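Local coordinates for protein monomethylamine methyltransferase MtmB1 (Methanosarcina barkeri, PDB 1TV3) that catalyses the transfer of the methyl group from monomethylamine to the corrinoid cofactor of its partner protein MtmC, feeding methanogenesis from methylamine, at residues G128-S133 with P142-Y147; D226-S231 with N252-M257; N332-C337 with S365-A370. One frame throughout, in Å; residues are numbered along the deposited sequence.

Interaction 1 (G128-S133 with P142-Y147); sequences GGPTGS and PVHMSY. With BG4 (5-(hydroxy-methyl-amino)-3-methyl-pyrrolidine-2-carboxylic acid), chain B.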
loop_
_atom_site.group_PDB
_atom_site.type_symbol
_atom_site.label_atom_id
_atom_site.label_comp_id
_atom_site.label_asym_id
_atom_site.label_seq_id
_atom_site.Cartn_x
_atom_site.Cartn_y
_atom_site.Cartn_z
ATOM N N GLY A 128 16.558 -22.083 5.970
ATOM C CA GLY A 128 17.598 -22.610 5.107
ATOM C C GLY A 128 18.178 -21.633 4.110
ATOM O O GLY A 128 17.474 -20.781 3.570
ATOM N N GLY A 129 19.478 -21.769 3.864
ATOM C CA GLY A 129 20.155 -20.901 2.919
ATOM C C GLY A 129 21.658 -21.077 2.994
ATOM O O GLY A 129 22.144 -21.903 3.768
ATOM N N PRO A 130 22.427 -20.325 2.190
ATOM C CA PRO A 130 23.889 -20.423 2.195
ATOM C C PRO A 130 24.463 -20.044 3.553
ATOM O O PRO A 130 25.650 -20.232 3.818
ATOM C CB PRO A 130 24.300 -19.452 1.093
ATOM C CG PRO A 130 23.164 -19.577 0.118
ATOM C CD PRO A 130 21.963 -19.529 1.040
ATOM N N THR A 131 23.610 -19.489 4.406
ATOM C CA THR A 131 24.010 -19.111 5.754
ATOM C C THR A 131 25.261 -18.226 5.765
ATOM O O THR A 131 26.264 -18.548 6.405
ATOM C CB THR A 131 24.251 -20.385 6.599
ATOM O OG1 THR A 131 23.175 -21.307 6.376
ATOM C CG2 THR A 131 24.294 -20.056 8.083
ATOM N N GLY A 132 25.191 -17.115 5.036
ATOM C CA GLY A 132 26.297 -16.173 4.984
ATOM C C GLY A 132 27.522 -16.565 4.180
ATOM O O GLY A 132 28.503 -15.822 4.152
ATOM N N SER A 133 27.481 -17.716 3.521
ATOM C CA SER A 133 28.621 -18.172 2.735
ATOM C C SER A 133 28.709 -17.455 1.389
ATOM O O SER A 133 27.696 -17.025 0.835
ATOM C CB SER A 133 28.531 -19.681 2.515
ATOM O OG SER A 133 28.431 -20.362 3.754
ATOM N N PRO A 142 19.797 -19.135 -8.384
ATOM C CA PRO A 142 19.657 -20.596 -8.425
ATOM C C PRO A 142 20.004 -21.245 -7.087
ATOM O O PRO A 142 19.270 -22.097 -6.591
ATOM C CB PRO A 142 20.629 -21.005 -9.527
ATOM C CG PRO A 142 20.592 -19.824 -10.455
ATOM C CD PRO A 142 20.620 -18.652 -9.509
ATOM N N VAL A 143 21.128 -20.840 -6.505
ATOM C CA VAL A 143 21.548 -21.401 -5.227
ATOM C C VAL A 143 20.474 -21.214 -4.161
ATOM O O VAL A 143 20.107 -22.163 -3.472
ATOM C CB VAL A 143 22.876 -20.768 -4.735
ATOM C CG1 VAL A 143 23.128 -21.144 -3.274
ATOM C CG2 VAL A 143 24.038 -21.262 -5.603
ATOM N N HIS A 144 19.960 -19.998 -4.023
ATOM C CA HIS A 144 18.934 -19.769 -3.018
ATOM C C HIS A 144 17.651 -20.502 -3.371
ATOM O O HIS A 144 16.923 -20.952 -2.488
ATOM C CB HIS A 144 18.680 -18.271 -2.833
ATOM C CG HIS A 144 19.798 -17.563 -2.129
ATOM N ND1 HIS A 144 20.938 -17.138 -2.781
ATOM C CD2 HIS A 144 19.981 -17.267 -0.819
ATOM C CE1 HIS A 144 21.774 -16.613 -1.902
ATOM N NE2 HIS A 144 21.219 -16.680 -0.704
ATOM N N MET A 145 17.386 -20.651 -4.664
ATOM C CA MET A 145 16.185 -21.349 -5.099
ATOM C C MET A 145 16.216 -22.808 -4.623
ATOM O O MET A 145 15.170 -23.394 -4.335
ATOM C CB MET A 145 16.065 -21.296 -6.627
ATOM C CG MET A 145 14.628 -21.299 -7.128
ATOM S SD MET A 145 14.463 -21.425 -8.926
ATOM C CE MET A 145 15.239 -19.911 -9.441
ATOM N N SER A 146 17.411 -23.391 -4.523
ATOM C CA SER A 146 17.536 -24.783 -4.083
ATOM C C SER A 146 17.016 -24.967 -2.659
ATOM O O SER A 146 16.743 -26.089 -2.233
ATOM C CB SER A 146 18.996 -25.262 -4.171
ATOM O OG SER A 146 19.809 -24.684 -3.162
ATOM N N TYR A 147 16.886 -23.870 -1.918
ATOM C CA TYR A 147 16.364 -23.946 -0.556
ATOM C C TYR A 147 14.862 -23.686 -0.581
ATOM O O TYR A 147 14.093 -24.377 0.087
ATOM C CB TYR A 147 17.041 -22.919 0.361
ATOM C CG TYR A 147 18.525 -23.131 0.539
ATOM C CD1 TYR A 147 19.436 -22.616 -0.379
ATOM C CD2 TYR A 147 19.021 -23.854 1.626
ATOM C CE1 TYR A 147 20.808 -22.813 -0.223
ATOM C CE2 TYR A 147 20.391 -24.060 1.792
ATOM C CZ TYR A 147 21.278 -23.536 0.865
ATOM O OH TYR A 147 22.631 -23.731 1.025
HETATM C C1 BG4 B . 22.543 -16.640 10.140
HETATM C C2 BG4 B . 24.051 -16.530 10.341
HETATM C C3 BG4 B . 24.803 -16.495 9.016
HETATM C C4 BG4 B . 25.056 -15.003 8.748
HETATM C C5 BG4 B . 25.179 -14.333 10.117
HETATM C C6 BG4 B . 26.019 -17.245 9.234
HETATM N N1 BG4 B . 24.468 -15.262 11.092
HETATM O O1 BG4 B . 22.012 -17.763 10.136
HETATM N N2 BG4 B . 24.511 -13.060 10.118
HETATM O O2 BG4 B . 23.052 -12.948 10.031
HETATM C C7 BG4 B . 24.923 -12.305 11.293
#

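Interaction 2 (D226-S231 with N252-M257); sequences DSHEVS and NSDIIM. With BG4 (5-(hydroxy-methyl-amino)-3-methyl-pyrrolidine-2-carboxylic acid), chain B.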
loop_
_atom_site.group_PDB
_atom_site.type_symbol
_atom_site.label_atom_id
_atom_site.label_comp_id
_atom_site.label_asym_id
_atom_site.label_seq_id
_atom_site.Cartn_x
_atom_site.Cartn_y
_atom_site.Cartn_z
ATOM N N ASP A 226 11.076 -9.560 7.833
ATOM C CA ASP A 226 12.311 -10.334 7.694
ATOM C C ASP A 226 13.124 -10.148 8.970
ATOM O O ASP A 226 12.952 -9.151 9.670
ATOM C CB ASP A 226 13.153 -9.836 6.515
ATOM C CG ASP A 226 12.443 -9.979 5.186
ATOM O OD1 ASP A 226 11.918 -11.079 4.908
ATOM O OD2 ASP A 226 12.420 -8.991 4.419
ATOM N N SER A 227 14.004 -11.099 9.273
ATOM C CA SER A 227 14.851 -10.992 10.464
ATOM C C SER A 227 16.050 -10.123 10.114
ATOM O O SER A 227 16.745 -10.391 9.134
ATOM C CB SER A 227 15.339 -12.373 10.919
ATOM O OG SER A 227 14.261 -13.175 11.365
ATOM N N HIS A 228 16.283 -9.084 10.912
ATOM C CA HIS A 228 17.396 -8.165 10.682
ATOM C C HIS A 228 18.550 -8.480 11.621
ATOM O O HIS A 228 18.409 -8.427 12.841
ATOM C CB HIS A 228 16.916 -6.727 10.859
ATOM C CG HIS A 228 15.871 -6.336 9.864
ATOM N ND1 HIS A 228 16.062 -5.335 8.934
ATOM C CD2 HIS A 228 14.652 -6.864 9.601
ATOM C CE1 HIS A 228 15.010 -5.268 8.141
ATOM N NE2 HIS A 228 14.139 -6.186 8.522
ATOM N N GLU A 229 19.699 -8.792 11.034
ATOM C CA GLU A 229 20.858 -9.183 11.811
ATOM C C GLU A 229 21.752 -8.090 12.366
ATOM O O GLU A 229 21.975 -7.060 11.737
ATOM C CB GLU A 229 21.720 -10.153 10.990
ATOM C CG GLU A 229 22.506 -9.517 9.831
ATOM C CD GLU A 229 23.748 -8.746 10.289
ATOM O OE1 GLU A 229 24.325 -9.108 11.343
ATOM O OE2 GLU A 229 24.161 -7.792 9.589
ATOM N N VAL A 230 22.247 -8.347 13.570
ATOM C CA VAL A 230 23.196 -7.480 14.253
ATOM C C VAL A 230 24.028 -8.467 15.072
ATOM O O VAL A 230 23.483 -9.379 15.703
ATOM C CB VAL A 230 22.510 -6.438 15.162
ATOM C CG1 VAL A 230 21.693 -7.118 16.246
ATOM C CG2 VAL A 230 23.571 -5.527 15.764
ATOM N N SER A 231 25.346 -8.301 15.046
ATOM C CA SER A 231 26.233 -9.231 15.738
ATOM C C SER A 231 26.985 -8.725 16.952
ATOM O O SER A 231 27.618 -7.669 16.908
ATOM C CB SER A 231 27.272 -9.781 14.753
ATOM O OG SER A 231 26.657 -10.383 13.631
ATOM N N ASN A 252 12.424 1.379 12.161
ATOM C CA ASN A 252 11.654 0.895 11.016
ATOM C C ASN A 252 10.700 -0.230 11.429
ATOM O O ASN A 252 10.075 -0.866 10.578
ATOM C CB ASN A 252 12.595 0.371 9.918
ATOM C CG ASN A 252 13.220 1.486 9.084
ATOM O OD1 ASN A 252 13.107 2.672 9.405
ATOM N ND2 ASN A 252 13.896 1.099 8.004
ATOM N N SER A 253 10.601 -0.482 12.730
ATOM C CA SER A 253 9.728 -1.536 13.247
ATOM C C SER A 253 10.099 -2.909 12.660
ATOM O O SER A 253 9.224 -3.733 12.386
ATOM C CB SER A 253 8.261 -1.202 12.925
ATOM O OG SER A 253 7.355 -1.890 13.780
ATOM N N ASP A 254 11.399 -3.149 12.477
ATOM C CA ASP A 254 11.900 -4.415 11.929
ATOM C C ASP A 254 12.084 -5.507 12.981
ATOM O O ASP A 254 12.446 -5.224 14.126
ATOM C CB ASP A 254 13.274 -4.226 11.271
ATOM C CG ASP A 254 13.222 -3.410 10.007
ATOM O OD1 ASP A 254 12.215 -3.495 9.272
ATOM O OD2 ASP A 254 14.217 -2.704 9.737
ATOM N N ILE A 255 11.855 -6.758 12.582
ATOM C CA ILE A 255 12.073 -7.885 13.483
ATOM C C ILE A 255 13.598 -7.925 13.619
ATOM O O ILE A 255 14.313 -7.946 12.612
ATOM C CB ILE A 255 11.587 -9.222 12.867
ATOM C CG1 ILE A 255 10.057 -9.241 12.786
ATOM C CG2 ILE A 255 12.101 -10.398 13.688
ATOM C CD1 ILE A 255 9.370 -9.035 14.114
ATOM N N ILE A 256 14.093 -7.932 14.850
ATOM C CA ILE A 256 15.531 -7.923 15.088
ATOM C C ILE A 256 16.124 -9.242 15.570
ATOM O O ILE A 256 15.657 -9.830 16.547
ATOM C CB ILE A 256 15.904 -6.825 16.121
ATOM C CG1 ILE A 256 15.532 -5.444 15.569
ATOM C CG2 ILE A 256 17.397 -6.899 16.460
ATOM C CD1 ILE A 256 15.833 -4.288 16.522
ATOM N N MET A 257 17.160 -9.703 14.874
ATOM C CA MET A 257 17.842 -10.928 15.260
ATOM C C MET A 257 19.248 -10.579 15.728
ATOM O O MET A 257 20.092 -10.159 14.933
ATOM C CB MET A 257 17.961 -11.918 14.099
ATOM C CG MET A 257 18.729 -13.178 14.513
ATOM S SD MET A 257 19.502 -14.092 13.164
ATOM C CE MET A 257 20.962 -13.088 12.897
HETATM C C1 BG4 B . 22.543 -16.640 10.140
HETATM C C2 BG4 B . 24.051 -16.530 10.341
HETATM C C3 BG4 B . 24.803 -16.495 9.016
HETATM C C4 BG4 B . 25.056 -15.003 8.748
HETATM C C5 BG4 B . 25.179 -14.333 10.117
HETATM C C6 BG4 B . 26.019 -17.245 9.234
HETATM N N1 BG4 B . 24.468 -15.262 11.092
HETATM O O1 BG4 B . 22.012 -17.763 10.136
HETATM N N2 BG4 B . 24.511 -13.060 10.118
HETATM O O2 BG4 B . 23.052 -12.948 10.031
HETATM C C7 BG4 B . 24.923 -12.305 11.293
#

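Interaction 3 (N332-C337 with S365-A370); sequences NQYYPC and SGVASA. With BG4 (5-(hydroxy-methyl-amino)-3-methyl-pyrrolidine-2-carboxylic acid), chain B.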
loop_
_atom_site.group_PDB
_atom_site.type_symbol
_atom_site.label_atom_id
_atom_site.label_comp_id
_atom_site.label_asym_id
_atom_site.label_seq_id
_atom_site.Cartn_x
_atom_site.Cartn_y
_atom_site.Cartn_z
ATOM N N ASN A 332 19.902 -21.264 16.374
ATOM C CA ASN A 332 21.316 -21.621 16.347
ATOM C C ASN A 332 21.734 -21.762 14.882
ATOM O O ASN A 332 20.920 -22.157 14.042
ATOM C CB ASN A 332 21.545 -22.931 17.121
ATOM C CG ASN A 332 23.004 -23.141 17.499
ATOM O OD1 ASN A 332 23.813 -22.212 17.437
ATOM N ND2 ASN A 332 23.344 -24.361 17.903
ATOM N N GLN A 333 22.985 -21.414 14.575
ATOM C CA GLN A 333 23.493 -21.485 13.205
ATOM C C GLN A 333 24.401 -22.695 12.995
ATOM O O GLN A 333 25.078 -23.143 13.918
ATOM C CB GLN A 333 24.217 -20.185 12.838
ATOM C CG GLN A 333 25.355 -19.818 13.762
ATOM C CD GLN A 333 25.752 -18.364 13.621
ATOM O OE1 GLN A 333 26.284 -17.948 12.593
ATOM N NE2 GLN A 333 25.481 -17.578 14.657
ATOM N N TYR A 334 24.418 -23.199 11.764
ATOM C CA TYR A 334 25.161 -24.405 11.415
ATOM C C TYR A 334 26.449 -24.251 10.613
ATOM O O TYR A 334 26.431 -23.813 9.457
ATOM C CB TYR A 334 24.221 -25.363 10.664
ATOM C CG TYR A 334 23.073 -25.882 11.505
ATOM C CD1 TYR A 334 22.222 -25.004 12.181
ATOM C CD2 TYR A 334 22.866 -27.254 11.661
ATOM C CE1 TYR A 334 21.199 -25.480 12.997
ATOM C CE2 TYR A 334 21.847 -27.743 12.475
ATOM C CZ TYR A 334 21.020 -26.850 13.144
ATOM O OH TYR A 334 20.044 -27.326 13.989
ATOM N N TYR A 335 27.561 -24.639 11.233
ATOM C CA TYR A 335 28.873 -24.588 10.591
ATOM C C TYR A 335 29.584 -25.942 10.671
ATOM O O TYR A 335 30.369 -26.190 11.588
ATOM C CB TYR A 335 29.764 -23.526 11.241
ATOM C CG TYR A 335 29.553 -22.117 10.730
ATOM C CD1 TYR A 335 28.534 -21.305 11.240
ATOM C CD2 TYR A 335 30.387 -21.590 9.742
ATOM C CE1 TYR A 335 28.353 -19.998 10.777
ATOM C CE2 TYR A 335 30.215 -20.293 9.273
ATOM C CZ TYR A 335 29.200 -19.502 9.795
ATOM O OH TYR A 335 29.045 -18.217 9.330
ATOM N N PRO A 336 29.300 -26.844 9.718
ATOM C CA PRO A 336 29.932 -28.168 9.698
ATOM C C PRO A 336 31.331 -28.034 9.113
ATOM O O PRO A 336 31.620 -27.059 8.423
ATOM C CB PRO A 336 29.029 -28.984 8.764
ATOM C CG PRO A 336 27.733 -28.211 8.728
ATOM C CD PRO A 336 28.195 -26.782 8.749
ATOM N N CYS A 337 32.192 -29.013 9.381
ATOM C CA CYS A 337 33.545 -28.997 8.840
ATOM C C CYS A 337 33.522 -29.454 7.383
ATOM O O CYS A 337 34.113 -28.814 6.517
ATOM C CB CYS A 337 34.460 -29.932 9.638
ATOM S SG CYS A 337 34.798 -29.414 11.324
ATOM N N SER A 365 18.998 -22.303 11.740
ATOM C CA SER A 365 19.486 -21.528 10.603
ATOM C C SER A 365 20.764 -22.136 10.015
ATOM O O SER A 365 21.850 -21.998 10.590
ATOM C CB SER A 365 19.737 -20.085 11.059
ATOM O OG SER A 365 19.842 -19.195 9.965
ATOM N N GLY A 366 20.625 -22.810 8.873
ATOM C CA GLY A 366 21.764 -23.444 8.228
ATOM C C GLY A 366 21.532 -23.674 6.743
ATOM O O GLY A 366 20.465 -23.328 6.231
ATOM N N VAL A 367 22.485 -24.295 6.048
ATOM C CA VAL A 367 23.728 -24.799 6.632
ATOM C C VAL A 367 24.963 -24.197 5.961
ATOM O O VAL A 367 25.095 -24.241 4.738
ATOM C CB VAL A 367 23.793 -26.345 6.490
ATOM C CG1 VAL A 367 25.086 -26.881 7.080
ATOM C CG2 VAL A 367 22.580 -26.978 7.173
ATOM N N ALA A 368 25.870 -23.644 6.765
ATOM C CA ALA A 368 27.102 -23.048 6.245
ATOM C C ALA A 368 28.150 -24.146 6.073
ATOM O O ALA A 368 29.137 -24.205 6.809
ATOM C CB ALA A 368 27.615 -21.975 7.207
ATOM N N SER A 369 27.925 -25.012 5.092
ATOM C CA SER A 369 28.823 -26.124 4.823
ATOM C C SER A 369 30.250 -25.681 4.513
ATOM O O SER A 369 30.487 -24.540 4.114
ATOM C CB SER A 369 28.255 -26.954 3.679
ATOM O OG SER A 369 26.933 -27.352 4.001
ATOM N N ALA A 370 31.199 -26.597 4.704
ATOM C CA ALA A 370 32.609 -26.302 4.472
ATOM C C ALA A 370 33.004 -25.093 5.319
ATOM O O ALA A 370 33.796 -24.250 4.898
ATOM C CB ALA A 370 32.855 -26.018 2.992
HETATM C C1 BG4 B . 22.543 -16.640 10.140
HETATM C C2 BG4 B . 24.051 -16.530 10.341
HETATM C C3 BG4 B . 24.803 -16.495 9.016
HETATM C C4 BG4 B . 25.056 -15.003 8.748
HETATM C C5 BG4 B . 25.179 -14.333 10.117
HETATM C C6 BG4 B . 26.019 -17.245 9.234
HETATM N N1 BG4 B . 24.468 -15.262 11.092
HETATM O O1 BG4 B . 22.012 -17.763 10.136
HETATM N N2 BG4 B . 24.511 -13.060 10.118
HETATM O O2 BG4 B . 23.052 -12.948 10.031
HETATM C C7 BG4 B . 24.923 -12.305 11.293
#

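Interaction 1 (G128-S133 with P142-Y147)
Gly128, at the end of strand 125-128, passes closest to the helix at Tyr147, their CA atoms 5.9 Å apart, and then the chain runs on as a loop alongside the helix with no clear hydrogen bond between the two. The Tyr147 ring lies flat against the glycine backbone: Gly129 CA sits over its centre, 3.3 Å from the ring centroid and 10° off the normal. Chi1 of Tyr147, -63°, sets CG opposite its own carbonyl carbon and brings this face onto the loop. Pro130 wedges in beside it. Its CD touches Tyr147 CE1 at 3.7 Å, while its CG rests over the rim of the His144 imidazole face, 3.9 Å from that ring's centroid, and also reaches Val143 CG1. The imidazole is gripped at both nitrogens, ND1 by Phe140 O and NE2 by Gly159 N, which fixes its rotation under the proline. Beyond Pro130 the loop ties itself into a type I' turn from Pro130 to Ser133: Pro130 O accepts both Ser133 N and Ser133 OG, the latter at 2.8 Å. Thr131 OG1 bonds back to Gly129 O from above the carbonyl plane, and Thr131 CG2 lies 3.5 Å from C6 of BG4. This is a beta-alpha loop of a TIM barrel, folded over the C-terminal end of its strand, with the helix behind and BG4, probably the pyrrolysine ring carried on Lys202, in front.

Interaction 2 (D226-S231 with N252-M257)
His228 and Ile256 lie abreast on two parallel strands, 227-231 and 255-257, whose axes come within 4.3 Å and diverge by 37°. Three backbone bonds lace them: His228 N to Ile255 O, Met257 N to His228 O at 2.7 Å, and Val230 N to Met257 O; on the first strand His228 thus gives its N and takes a bond on its O, and Val230 N follows. One residue before Ile255, the Asp254 carboxylate stacks on the His228 imidazole, the two planes only 9° apart. Asp254 CB stands over the ring, 3.4 Å from its centroid, and OD2 comes 3.1 Å from His228 CE1; this is stacking, since neither nitrogen of the ring points at the carboxylate. His228 NE2 is instead bonded to Thr223 O, and the ring of Tyr249 meets the imidazole edge-to-face. Asp254 also lies close to Asp217, and the paired carboxylates would probably raise the proton affinity of one of them. These are neighbouring strands of a TIM barrel, connected through helix 240-251 as a beta-alpha-beta unit; His228, Val230 and Ile256 face that helix, while Ser227, Glu229 and Met257 are on the other face. Met257 leaves the strand with CG anti to the backbone N (chi1 178°), then bends at its end so that CE touches Glu229 CB at 3.6 Å. Both atoms border the hydroxylamine part of BG4, whose O2 is 3.2 Å from Glu229 CB. The Glu229 chain bends at chi2, bringing OE1 within 3.3 Å of C7, the N-methyl of BG4. Ser227 CB packs on Met257 CB, and Ser227 OG hydrogen-bonds to Trp293 NE1.

Interaction 3 (N332-C337 with S365-A370)
Gln333 and Ser365 pair where two parallel barrel strands, the ends of the beta-alpha-beta unit made by strand 330-333, helix 343-359 and strand 363-366, open into their loops. Ser365 N bonds to Asn332 O at 3.0 Å, and Ser365 O receives Tyr334 N. Past the strand ends the two segments stay side by side, end-to-end directions 11° apart, and Ala368 N reaches Tyr334 O at 2.8 Å. Segment 365-370 gets there through a cis peptide between Gly366 and Val367, and Gly366 passes close by Tyr334, where a CB would collide with Tyr334 CB. Tyr334 CD1 comes 3.4 Å from Ser365 O. Further on, Pro336 CG presses on Val367 CG1 at 3.4 Å, tighter than ordinary carbon contact. Tyr335 turns to the other side, where Ala368 CB stands over the middle of its ring, 3.7 Å from the centroid. Tyr335 OH comes 3.2 Å from C6, the ring methyl of BG4, and Gln333 OE1 lies in plane at the edge of the Tyr335 ring. With an alanine in place of Tyr335, the Ala368 methyl would probably lose the face it packs on and one side of the C6 methyl would be left uncovered. Ser365 OG, set anti to the backbone N (chi1 -163°), donates a 2.6 Å hydrogen bond to O1 of BG4, with Gln127 OE1 also within hydrogen-bonding distance. Gln333 is held in turn through NE2 by Glu259 OE1, itself a BG4 partner. Side chains from strand ends and loops thus meet round the BG4 group, as at the C-terminal mouth of a TIM barrel, where these enzymes have their active site.

From the N terminus the contacts come in series, each closing its own loop before the next opens, so none encloses or crosses another. Interaction 1 closes the short link from strand 125-128 to helix 140-148; interaction 2 closes one round helix 240-251; interaction 3 closes one round helix 343-359. Strand 363-366 then pairs with strand 125-128, shutting the barrel, so the first and last contacts touch: Gly129 N is probably hydrogen-bonded to Gly366 O at 3.0 Å. Interaction 2 lies across the barrel, its centre about 19 Å and 20 Å from the centres of interactions 1 and 3. All three border BG4, which occupies the space between them.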